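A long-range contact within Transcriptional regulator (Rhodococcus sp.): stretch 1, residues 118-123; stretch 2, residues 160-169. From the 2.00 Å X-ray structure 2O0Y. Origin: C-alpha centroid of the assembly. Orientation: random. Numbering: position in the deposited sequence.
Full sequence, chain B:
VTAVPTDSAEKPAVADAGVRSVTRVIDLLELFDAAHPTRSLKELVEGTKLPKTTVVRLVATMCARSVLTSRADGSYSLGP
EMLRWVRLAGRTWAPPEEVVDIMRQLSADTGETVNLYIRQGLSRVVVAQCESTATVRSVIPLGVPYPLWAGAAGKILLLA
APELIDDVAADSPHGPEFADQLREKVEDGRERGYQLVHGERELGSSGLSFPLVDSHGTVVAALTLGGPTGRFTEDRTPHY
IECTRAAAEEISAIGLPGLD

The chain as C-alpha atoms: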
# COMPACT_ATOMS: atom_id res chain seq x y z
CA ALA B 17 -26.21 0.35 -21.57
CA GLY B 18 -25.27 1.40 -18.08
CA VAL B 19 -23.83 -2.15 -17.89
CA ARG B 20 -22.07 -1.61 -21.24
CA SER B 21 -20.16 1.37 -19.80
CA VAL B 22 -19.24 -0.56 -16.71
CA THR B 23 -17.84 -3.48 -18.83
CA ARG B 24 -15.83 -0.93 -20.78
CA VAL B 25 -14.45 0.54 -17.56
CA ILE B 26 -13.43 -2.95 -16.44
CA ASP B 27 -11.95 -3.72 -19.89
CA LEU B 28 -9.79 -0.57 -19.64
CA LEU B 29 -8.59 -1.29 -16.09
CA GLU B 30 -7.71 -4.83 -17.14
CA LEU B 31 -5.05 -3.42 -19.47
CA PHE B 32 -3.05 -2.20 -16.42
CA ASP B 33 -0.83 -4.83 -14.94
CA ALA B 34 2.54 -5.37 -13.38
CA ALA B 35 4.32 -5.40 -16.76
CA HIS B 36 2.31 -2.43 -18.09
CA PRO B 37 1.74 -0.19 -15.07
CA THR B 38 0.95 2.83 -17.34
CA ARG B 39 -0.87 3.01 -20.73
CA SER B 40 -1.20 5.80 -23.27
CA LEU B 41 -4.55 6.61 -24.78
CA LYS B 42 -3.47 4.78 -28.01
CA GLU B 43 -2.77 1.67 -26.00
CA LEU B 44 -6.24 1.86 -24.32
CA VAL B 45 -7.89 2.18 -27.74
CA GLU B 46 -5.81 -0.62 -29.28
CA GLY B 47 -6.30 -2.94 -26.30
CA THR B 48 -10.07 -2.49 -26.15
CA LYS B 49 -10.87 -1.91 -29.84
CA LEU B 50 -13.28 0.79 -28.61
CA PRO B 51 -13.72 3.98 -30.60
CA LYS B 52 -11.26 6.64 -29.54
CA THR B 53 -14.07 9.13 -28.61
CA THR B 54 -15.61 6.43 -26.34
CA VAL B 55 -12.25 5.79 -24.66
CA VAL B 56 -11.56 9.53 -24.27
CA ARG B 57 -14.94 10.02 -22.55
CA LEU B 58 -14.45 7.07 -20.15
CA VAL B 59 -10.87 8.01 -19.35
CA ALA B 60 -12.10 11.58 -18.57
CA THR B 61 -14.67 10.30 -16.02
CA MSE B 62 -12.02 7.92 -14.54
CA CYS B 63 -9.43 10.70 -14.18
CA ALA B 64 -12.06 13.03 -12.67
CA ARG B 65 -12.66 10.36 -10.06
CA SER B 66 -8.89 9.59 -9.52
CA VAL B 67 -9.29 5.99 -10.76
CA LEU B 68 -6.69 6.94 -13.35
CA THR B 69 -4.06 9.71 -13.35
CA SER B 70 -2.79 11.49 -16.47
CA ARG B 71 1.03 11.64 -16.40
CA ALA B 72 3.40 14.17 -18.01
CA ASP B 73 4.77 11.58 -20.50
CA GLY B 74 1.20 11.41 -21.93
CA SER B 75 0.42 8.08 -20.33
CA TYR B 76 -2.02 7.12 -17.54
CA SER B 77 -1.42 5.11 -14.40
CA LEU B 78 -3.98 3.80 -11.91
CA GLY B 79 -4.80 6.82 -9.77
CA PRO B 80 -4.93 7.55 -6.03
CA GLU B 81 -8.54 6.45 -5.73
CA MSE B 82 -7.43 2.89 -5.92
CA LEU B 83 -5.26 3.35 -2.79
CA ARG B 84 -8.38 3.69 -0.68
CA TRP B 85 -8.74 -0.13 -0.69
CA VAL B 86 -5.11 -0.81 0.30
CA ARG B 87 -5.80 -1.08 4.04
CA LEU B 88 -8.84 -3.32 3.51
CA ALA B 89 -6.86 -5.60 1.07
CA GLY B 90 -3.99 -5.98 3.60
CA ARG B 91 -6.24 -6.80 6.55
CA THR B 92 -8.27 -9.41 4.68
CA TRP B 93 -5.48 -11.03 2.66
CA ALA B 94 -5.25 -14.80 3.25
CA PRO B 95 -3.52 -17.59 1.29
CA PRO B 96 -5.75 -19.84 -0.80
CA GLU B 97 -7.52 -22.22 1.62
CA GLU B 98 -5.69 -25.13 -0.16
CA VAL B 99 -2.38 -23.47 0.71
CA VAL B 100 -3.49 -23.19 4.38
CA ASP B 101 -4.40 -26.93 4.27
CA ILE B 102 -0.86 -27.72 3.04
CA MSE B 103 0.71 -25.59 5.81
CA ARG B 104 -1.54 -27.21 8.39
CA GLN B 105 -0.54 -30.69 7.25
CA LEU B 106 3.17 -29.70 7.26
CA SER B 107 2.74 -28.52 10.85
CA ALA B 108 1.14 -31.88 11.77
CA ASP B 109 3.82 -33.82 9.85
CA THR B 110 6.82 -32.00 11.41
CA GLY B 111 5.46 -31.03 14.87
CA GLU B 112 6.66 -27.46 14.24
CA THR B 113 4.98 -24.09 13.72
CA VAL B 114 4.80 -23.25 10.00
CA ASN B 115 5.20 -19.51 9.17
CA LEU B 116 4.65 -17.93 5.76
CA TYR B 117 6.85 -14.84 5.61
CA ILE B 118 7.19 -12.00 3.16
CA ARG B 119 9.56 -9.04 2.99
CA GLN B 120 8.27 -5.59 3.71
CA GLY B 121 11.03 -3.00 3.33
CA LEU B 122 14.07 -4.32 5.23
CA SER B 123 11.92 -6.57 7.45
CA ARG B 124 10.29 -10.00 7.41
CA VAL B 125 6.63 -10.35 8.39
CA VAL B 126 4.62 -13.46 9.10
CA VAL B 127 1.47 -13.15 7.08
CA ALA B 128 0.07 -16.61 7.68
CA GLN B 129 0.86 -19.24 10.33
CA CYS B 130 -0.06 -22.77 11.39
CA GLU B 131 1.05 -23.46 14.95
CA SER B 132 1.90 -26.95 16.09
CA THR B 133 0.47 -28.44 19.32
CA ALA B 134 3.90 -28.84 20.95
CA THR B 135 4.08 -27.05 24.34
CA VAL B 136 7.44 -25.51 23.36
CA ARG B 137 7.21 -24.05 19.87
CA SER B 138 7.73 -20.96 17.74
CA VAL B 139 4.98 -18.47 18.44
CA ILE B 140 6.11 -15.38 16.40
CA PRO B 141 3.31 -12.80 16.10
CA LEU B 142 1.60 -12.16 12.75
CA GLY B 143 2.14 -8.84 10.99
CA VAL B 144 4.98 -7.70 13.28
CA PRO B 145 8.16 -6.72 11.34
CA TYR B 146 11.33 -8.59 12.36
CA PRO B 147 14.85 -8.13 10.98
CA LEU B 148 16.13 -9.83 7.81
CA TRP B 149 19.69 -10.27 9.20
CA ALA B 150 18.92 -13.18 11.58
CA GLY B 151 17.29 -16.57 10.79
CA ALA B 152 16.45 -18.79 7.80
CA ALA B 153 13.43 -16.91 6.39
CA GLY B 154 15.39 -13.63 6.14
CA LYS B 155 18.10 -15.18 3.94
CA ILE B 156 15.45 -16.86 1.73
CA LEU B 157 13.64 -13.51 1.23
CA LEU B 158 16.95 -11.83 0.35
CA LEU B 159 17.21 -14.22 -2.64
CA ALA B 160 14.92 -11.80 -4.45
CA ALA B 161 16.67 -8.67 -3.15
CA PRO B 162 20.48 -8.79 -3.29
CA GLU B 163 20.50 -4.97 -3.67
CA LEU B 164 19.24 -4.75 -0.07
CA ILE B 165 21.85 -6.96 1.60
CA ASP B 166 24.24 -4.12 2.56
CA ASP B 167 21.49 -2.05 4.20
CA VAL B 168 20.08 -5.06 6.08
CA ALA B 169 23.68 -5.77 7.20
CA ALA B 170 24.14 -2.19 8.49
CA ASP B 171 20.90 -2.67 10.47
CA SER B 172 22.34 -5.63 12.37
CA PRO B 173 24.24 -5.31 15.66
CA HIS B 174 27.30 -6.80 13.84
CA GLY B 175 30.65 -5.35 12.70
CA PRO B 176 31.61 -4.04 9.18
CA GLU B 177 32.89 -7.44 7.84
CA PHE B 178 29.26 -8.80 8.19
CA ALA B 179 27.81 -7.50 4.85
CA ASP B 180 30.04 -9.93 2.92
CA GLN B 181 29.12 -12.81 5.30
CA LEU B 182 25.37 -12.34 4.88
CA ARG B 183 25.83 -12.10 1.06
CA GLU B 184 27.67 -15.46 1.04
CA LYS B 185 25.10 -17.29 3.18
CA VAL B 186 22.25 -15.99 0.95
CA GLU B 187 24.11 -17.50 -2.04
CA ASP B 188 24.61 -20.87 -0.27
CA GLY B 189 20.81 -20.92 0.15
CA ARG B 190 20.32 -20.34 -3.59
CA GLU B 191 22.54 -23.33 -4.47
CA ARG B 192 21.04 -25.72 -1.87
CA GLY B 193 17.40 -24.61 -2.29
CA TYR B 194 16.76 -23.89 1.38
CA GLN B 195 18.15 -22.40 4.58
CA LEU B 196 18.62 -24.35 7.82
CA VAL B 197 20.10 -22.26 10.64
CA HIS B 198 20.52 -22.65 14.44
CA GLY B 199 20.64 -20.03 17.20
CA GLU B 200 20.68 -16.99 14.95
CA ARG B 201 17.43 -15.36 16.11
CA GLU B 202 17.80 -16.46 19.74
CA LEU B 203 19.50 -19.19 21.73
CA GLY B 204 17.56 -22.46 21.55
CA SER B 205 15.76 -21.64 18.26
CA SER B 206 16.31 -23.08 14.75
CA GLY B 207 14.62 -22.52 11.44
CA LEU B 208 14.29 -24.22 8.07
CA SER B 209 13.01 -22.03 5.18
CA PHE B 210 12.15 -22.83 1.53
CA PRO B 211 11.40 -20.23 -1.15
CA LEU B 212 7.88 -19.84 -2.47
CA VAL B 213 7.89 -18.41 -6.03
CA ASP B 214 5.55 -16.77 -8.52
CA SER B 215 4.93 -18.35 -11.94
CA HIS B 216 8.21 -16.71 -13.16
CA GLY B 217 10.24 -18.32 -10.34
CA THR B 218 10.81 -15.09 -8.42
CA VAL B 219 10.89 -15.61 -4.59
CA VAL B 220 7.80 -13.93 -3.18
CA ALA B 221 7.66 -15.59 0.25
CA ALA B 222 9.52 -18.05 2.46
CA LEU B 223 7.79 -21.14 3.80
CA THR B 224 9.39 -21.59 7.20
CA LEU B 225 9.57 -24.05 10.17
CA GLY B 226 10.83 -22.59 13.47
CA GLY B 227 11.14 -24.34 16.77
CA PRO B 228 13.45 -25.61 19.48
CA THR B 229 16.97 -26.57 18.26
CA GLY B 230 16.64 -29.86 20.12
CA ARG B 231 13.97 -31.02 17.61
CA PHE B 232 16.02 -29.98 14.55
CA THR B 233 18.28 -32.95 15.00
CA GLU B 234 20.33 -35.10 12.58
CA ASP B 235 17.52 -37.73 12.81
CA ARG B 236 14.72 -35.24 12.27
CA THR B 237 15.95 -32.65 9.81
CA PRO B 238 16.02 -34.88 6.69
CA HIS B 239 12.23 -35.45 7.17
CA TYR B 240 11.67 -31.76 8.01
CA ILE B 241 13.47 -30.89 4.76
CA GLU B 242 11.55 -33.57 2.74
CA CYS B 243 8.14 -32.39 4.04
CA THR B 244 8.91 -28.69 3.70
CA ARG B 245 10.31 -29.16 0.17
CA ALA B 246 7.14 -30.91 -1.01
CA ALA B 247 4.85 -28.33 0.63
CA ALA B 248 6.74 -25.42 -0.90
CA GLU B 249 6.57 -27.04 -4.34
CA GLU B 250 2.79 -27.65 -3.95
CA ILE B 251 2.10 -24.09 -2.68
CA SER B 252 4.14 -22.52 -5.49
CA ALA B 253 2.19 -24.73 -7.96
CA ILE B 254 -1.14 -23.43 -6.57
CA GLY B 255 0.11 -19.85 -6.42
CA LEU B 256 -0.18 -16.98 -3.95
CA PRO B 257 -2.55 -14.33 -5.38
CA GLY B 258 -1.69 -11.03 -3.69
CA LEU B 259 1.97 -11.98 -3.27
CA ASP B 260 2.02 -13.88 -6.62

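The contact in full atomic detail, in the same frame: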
# COMPACT_ATOMS: atom_id res chain seq x y z
N ILE B 118 6.77 -12.81 4.28
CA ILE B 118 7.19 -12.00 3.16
C ILE B 118 8.15 -10.91 3.63
O ILE B 118 8.33 -10.71 4.83
CB ILE B 118 5.92 -11.34 2.51
CG1 ILE B 118 5.16 -10.53 3.57
CG2 ILE B 118 5.02 -12.42 1.89
CD1 ILE B 118 4.10 -9.52 3.02
N ARG B 119 8.73 -10.15 2.68
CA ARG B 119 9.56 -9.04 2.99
C ARG B 119 8.70 -7.80 2.83
O ARG B 119 7.88 -7.70 1.88
CB ARG B 119 10.75 -8.95 2.03
CG ARG B 119 11.69 -7.79 2.27
CD ARG B 119 12.84 -7.77 1.25
NE ARG B 119 12.45 -7.41 -0.12
CZ ARG B 119 12.15 -6.18 -0.54
NH1 ARG B 119 12.12 -5.14 0.29
NH2 ARG B 119 11.86 -5.98 -1.82
N GLN B 120 8.87 -6.88 3.77
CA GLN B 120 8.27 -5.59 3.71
C GLN B 120 9.37 -4.63 4.09
O GLN B 120 9.81 -4.60 5.23
CB GLN B 120 7.08 -5.53 4.66
CG GLN B 120 5.85 -6.26 4.10
CD GLN B 120 4.52 -5.75 4.66
OE1 GLN B 120 4.39 -5.45 5.86
NE2 GLN B 120 3.51 -5.64 3.77
N GLY B 121 9.85 -3.88 3.12
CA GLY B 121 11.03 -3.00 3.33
C GLY B 121 12.22 -3.88 3.69
O GLY B 121 12.47 -4.86 3.00
N LEU B 122 12.92 -3.52 4.76
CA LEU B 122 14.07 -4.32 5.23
C LEU B 122 13.68 -5.27 6.38
O LEU B 122 14.51 -5.58 7.23
CB LEU B 122 15.22 -3.41 5.70
CG LEU B 122 15.81 -2.36 4.74
CD1 LEU B 122 16.81 -1.46 5.48
CD2 LEU B 122 16.47 -3.00 3.52
N SER B 123 12.44 -5.75 6.37
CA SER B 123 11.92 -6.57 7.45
C SER B 123 11.26 -7.81 6.88
O SER B 123 10.91 -7.83 5.68
CB SER B 123 10.86 -5.78 8.21
OG SER B 123 11.40 -4.59 8.74
N ALA B 160 15.49 -12.73 -3.46
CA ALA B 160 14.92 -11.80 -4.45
C ALA B 160 15.45 -10.36 -4.35
O ALA B 160 15.11 -9.53 -5.16
CB ALA B 160 13.37 -11.83 -4.42
N ALA B 161 16.27 -10.06 -3.35
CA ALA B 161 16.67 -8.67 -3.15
C ALA B 161 18.13 -8.54 -2.74
O ALA B 161 18.39 -8.03 -1.66
CB ALA B 161 15.77 -7.99 -2.13
N PRO B 162 19.07 -8.92 -3.63
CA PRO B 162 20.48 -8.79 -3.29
C PRO B 162 20.89 -7.33 -3.14
O PRO B 162 21.87 -7.04 -2.46
CB PRO B 162 21.20 -9.39 -4.51
CG PRO B 162 20.24 -9.20 -5.63
CD PRO B 162 18.89 -9.43 -5.00
N GLU B 163 20.14 -6.41 -3.74
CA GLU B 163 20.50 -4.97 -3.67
C GLU B 163 20.27 -4.41 -2.26
O GLU B 163 20.76 -3.32 -1.93
CB GLU B 163 19.72 -4.15 -4.69
CG GLU B 163 18.27 -3.80 -4.30
CD GLU B 163 17.31 -4.92 -4.52
OE1 GLU B 163 17.71 -5.91 -5.19
OE2 GLU B 163 16.16 -4.81 -4.01
N LEU B 164 19.56 -5.18 -1.43
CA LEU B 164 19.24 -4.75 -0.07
C LEU B 164 20.16 -5.32 1.00
O LEU B 164 20.08 -4.93 2.16
CB LEU B 164 17.79 -5.08 0.27
CG LEU B 164 16.72 -4.25 -0.45
CD1 LEU B 164 15.39 -4.46 0.23
CD2 LEU B 164 17.06 -2.78 -0.47
N ILE B 165 21.04 -6.25 0.62
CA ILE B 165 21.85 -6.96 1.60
C ILE B 165 22.71 -6.00 2.47
O ILE B 165 22.71 -6.09 3.71
CB ILE B 165 22.65 -8.12 0.94
CG1 ILE B 165 21.68 -9.30 0.68
CG2 ILE B 165 23.80 -8.56 1.82
CD1 ILE B 165 22.30 -10.51 -0.00
N ASP B 166 23.40 -5.07 1.82
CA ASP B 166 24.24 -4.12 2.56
C ASP B 166 23.46 -3.36 3.64
O ASP B 166 23.93 -3.23 4.77
CB ASP B 166 24.91 -3.14 1.60
CG ASP B 166 26.17 -3.70 0.97
OD1 ASP B 166 26.76 -4.67 1.51
OD2 ASP B 166 26.60 -3.16 -0.08
N ASP B 167 22.27 -2.87 3.28
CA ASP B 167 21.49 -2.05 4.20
C ASP B 167 20.97 -2.88 5.37
O ASP B 167 21.01 -2.44 6.52
CB ASP B 167 20.34 -1.34 3.47
CG ASP B 167 20.83 -0.33 2.44
OD1 ASP B 167 21.94 0.27 2.57
OD2 ASP B 167 20.06 -0.14 1.47
N VAL B 168 20.49 -4.09 5.07
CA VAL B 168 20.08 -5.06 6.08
C VAL B 168 21.27 -5.36 7.00
O VAL B 168 21.09 -5.52 8.21
CB VAL B 168 19.58 -6.37 5.40
CG1 VAL B 168 19.55 -7.55 6.37
CG2 VAL B 168 18.21 -6.16 4.77
N ALA B 169 22.47 -5.43 6.43
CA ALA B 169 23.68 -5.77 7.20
C ALA B 169 24.06 -4.63 8.14
O ALA B 169 24.51 -4.88 9.26
CB ALA B 169 24.84 -6.10 6.26

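Contact between a β-hairpin turn (residues 118-123) and a segment (residues 160-169) of the same chain that leads into a helix. No hydrogen bond crosses between the two stretches; they are held by van der Waals packing that buries a modest 272 Å², counted over both sides. Strand 118-120 runs into a type II' turn from Gln120 to Ser123, closed by paired backbone bonds, Gln120 N to Ser123 O at 3.0 Å and Ser123 N to Gln120 O at 3.1 Å. Gly121 takes the first inner position of this turn with phi/psi of 62/-130, a positive phi that favours glycine. Its successor, Leu122, directs its CA-to-CB bond toward the second stretch, while that of Ser123 points away.

Leu122 gives up more surface to the contact than any other residue, 93 Å². Its m,t rotamer (chi1 -56°, chi2 172°) extends the side chain so that both methyls meet the second stretch. CD2 lies 3.8 Å from Leu164 CD1 and also 3.8 Å from Val168 CG2, bridging residues one helical turn apart; CD1 reaches Asp167 CB at 4.1 Å. The Asp167 contact is thus made through CB, the aliphatic base of an acidic side chain (chi1 -65°), in a residue that is otherwise exposed.

Leu164 answers with an m,t rotamer of its own (chi1 -70°, chi2 -167°). Its CD1 is the focus of the contact: besides Leu122 CD2 it meets Gly121 O at 4.0 Å and Arg119 NH1 at 3.3 Å, covering one face of the Arg119 guanidinium. The branched end suits this place: both Leu164 methyls lie against Leu122 CD2 (CD1 at 3.8 Å, CD2 at 4.0 Å), and CD1 also reaches the turn backbone and the flat arginine group. Val168, buried, has its CA-to-CB bond sideways to the turn, yet with chi1 at 163° (t) its CG2 is placed against Leu122. The backbone bond from Val168 N to Leu164 O, 3.1 Å, ties together the two residues that Leu122 bridges.

Arg119 starts out extended, with chi1 and chi2 both t (180° and -179°), then bends at chi3 (70°, p) and chi4 (76°). The bend brings the guanidinium back beside its own turn, where NH1 donates a hydrogen bond to Gly121 O, 2.7 Å long with an N-H...acceptor angle of 158°. This bond satisfies one polar end of the arginine and places the group so that Leu164 CD1 lies over its face, a surface that accepts apolar atoms because the N-H bonds lie in the guanidinium plane. Arg119 NE also approaches Ala161 CB at 3.9 Å, obliquely to the group. Ala161 is buried and presents only a methyl toward the arginine, a compact surface for a close approach; its carbonyl receives the backbone bond from Leu164 N to Ala161 O, 3.1 Å. The result is a small apolar patch of leucines and valine, flanked by an arginine hydrogen-bonded to its own turn.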